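Local coordinates for protein EmGH1 (Erythrobacter marinus, PDB 5Z87) that probably hydrolyses beta-glucosidic bonds as a family 3 glycoside hydrolase and carries a magnesium ion in its fibronectin type III-like domain, at residues I711-S714 and A719-I722. Sequence-based numbering, arbitrary orientation. Where two conformers were deposited one is given.
Sequences IRDS and ARPI. With MG (magnesium ion), chain E.
Ile711 sets its CD1 obliquely against the guanidinium of Arg720, 4.1 Å from NH2, where the strand 703-713 of the fibronectin type III-like domain gives way to the loop that leads back to the antiparallel strand 724-733. Branched and apolar, it suits this buried strand position, and its side chain also lies on Ile766 of the neighbouring strand.

Arg712, long enough to cross to the returning loop, packs its CB on Ile722 O (3.3 Å). In one of its two conformers, the bend at chi2 turns NH2 toward the successive carbonyls of Arg720 and Pro721, both near the guanidinium edge. There NH2 donates to Pro721 O at 3.0 Å, a fairly straight bond that meets the oxygen from above the carbonyl plane. Proline offers no backbone N-H, but its carbonyl serves twice, for it also accepts from a water that in turn accepts from Asp713 N.

Asp713 directs its CB toward the loop, and with chi1 at -176° the carboxylate extends so that OD1 binds the magnesium ion at 2.0 Å, in a shell completed by four waters and Ile715 O. OD2 forms a salt bridge with Arg720, whose guanidinium stands almost perpendicular to the carboxylate (87°) with Asp713 CB over one face. Glu724 and Phe750 O bind that guanidinium too. Arg720 NH1 lies 2.8 Å from Asp713 OD2, but the N-H points well aside (123°), so this hydrogen bond is weak.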
loop_
_atom_site.group_PDB
_atom_site.type_symbol
_atom_site.label_atom_id
_atom_site.label_comp_id
_atom_site.label_asym_id
_atom_site.label_seq_id
_atom_site.Cartn_x
_atom_site.Cartn_y
_atom_site.Cartn_z
ATOM N N ILE A 711 -4.429 24.475 -0.251
ATOM C CA ILE A 711 -3.290 25.105 0.403
ATOM C C ILE A 711 -2.113 24.142 0.434
ATOM O O ILE A 711 -2.265 22.923 0.327
ATOM C CB ILE A 711 -3.604 25.582 1.839
ATOM C CG1 ILE A 711 -3.833 24.378 2.750
ATOM C CG2 ILE A 711 -4.812 26.541 1.855
ATOM C CD1 ILE A 711 -3.378 24.596 4.159
ATOM N N ARG A 712 -0.922 24.717 0.581
ATOM C CA ARG A 712 0.299 23.967 0.850
ATOM C C ARG A 712 1.030 24.658 1.992
ATOM O O ARG A 712 1.330 25.852 1.907
ATOM C CB ARG A 712 1.190 23.878 -0.399
ATOM C CG ARG A 712 2.693 23.673 -0.137
ATOM C CD ARG A 712 3.024 22.281 0.398
ATOM N NE ARG A 712 4.472 22.067 0.533
ATOM C CZ ARG A 712 5.028 21.044 1.178
ATOM N NH1 ARG A 712 6.351 20.936 1.249
ATOM N NH2 ARG A 712 4.267 20.125 1.740
ATOM N N ASP A 713 1.305 23.914 3.055
ATOM C CA ASP A 713 2.120 24.408 4.159
ATOM C C ASP A 713 3.571 24.118 3.773
ATOM O O ASP A 713 4.036 22.978 3.879
ATOM C CB ASP A 713 1.692 23.733 5.454
ATOM C CG ASP A 713 2.428 24.250 6.660
ATOM O OD1 ASP A 713 3.226 25.210 6.524
ATOM O OD2 ASP A 713 2.219 23.665 7.744
ATOM N N SER A 714 4.277 25.159 3.307
ATOM C CA SER A 714 5.582 24.978 2.660
ATOM C C SER A 714 6.574 24.265 3.570
ATOM O O SER A 714 7.290 23.357 3.128
ATOM C CB SER A 714 6.158 26.326 2.226
ATOM O OG SER A 714 5.365 26.924 1.223
ATOM N N ALA A 719 6.207 16.532 7.570
ATOM C CA ALA A 719 5.992 16.762 6.147
ATOM C C ALA A 719 4.508 16.684 5.800
ATOM O O ALA A 719 3.817 15.744 6.191
ATOM C CB ALA A 719 6.776 15.740 5.341
ATOM N N ARG A 720 4.025 17.664 5.053
ATOM C CA ARG A 720 2.615 17.787 4.723
ATOM C C ARG A 720 2.412 17.682 3.219
ATOM O O ARG A 720 3.368 17.824 2.444
ATOM C CB ARG A 720 2.068 19.121 5.247
ATOM C CG ARG A 720 2.060 19.174 6.762
ATOM C CD ARG A 720 1.384 20.401 7.281
ATOM N NE ARG A 720 0.015 20.565 6.787
ATOM C CZ ARG A 720 -0.778 21.568 7.162
ATOM N NH1 ARG A 720 -0.328 22.471 8.028
ATOM N NH2 ARG A 720 -2.006 21.683 6.667
ATOM N N PRO A 721 1.183 17.435 2.766
ATOM C CA PRO A 721 0.967 17.210 1.333
ATOM C C PRO A 721 1.354 18.420 0.498
ATOM O O PRO A 721 1.419 19.553 0.980
ATOM C CB PRO A 721 -0.539 16.926 1.238
ATOM C CG PRO A 721 -0.879 16.370 2.561
ATOM C CD PRO A 721 -0.054 17.192 3.532
ATOM N N ILE A 722 1.627 18.157 -0.783
ATOM C CA ILE A 722 1.946 19.242 -1.704
ATOM C C ILE A 722 0.738 20.129 -1.974
ATOM O O ILE A 722 0.908 21.260 -2.439
ATOM C CB ILE A 722 2.506 18.691 -3.031
ATOM C CG1 ILE A 722 1.435 17.882 -3.766
ATOM C CG2 ILE A 722 3.721 17.835 -2.779
ATOM C CD1 ILE A 722 1.941 17.239 -5.050
HETATM MG MG MG E . 4.546 26.060 7.763
HETATM O O HOH W 1 0.337 21.384 2.964
HETATM O O HOH W 2 5.879 20.562 4.551
HETATM O O HOH W 3 3.681 24.909 9.354
HETATM O O HOH W 4 5.277 27.055 6.052
HETATM O O HOH W 5 6.087 26.555 9.055
HETATM O O HOH W 6 3.201 27.652 8.443
#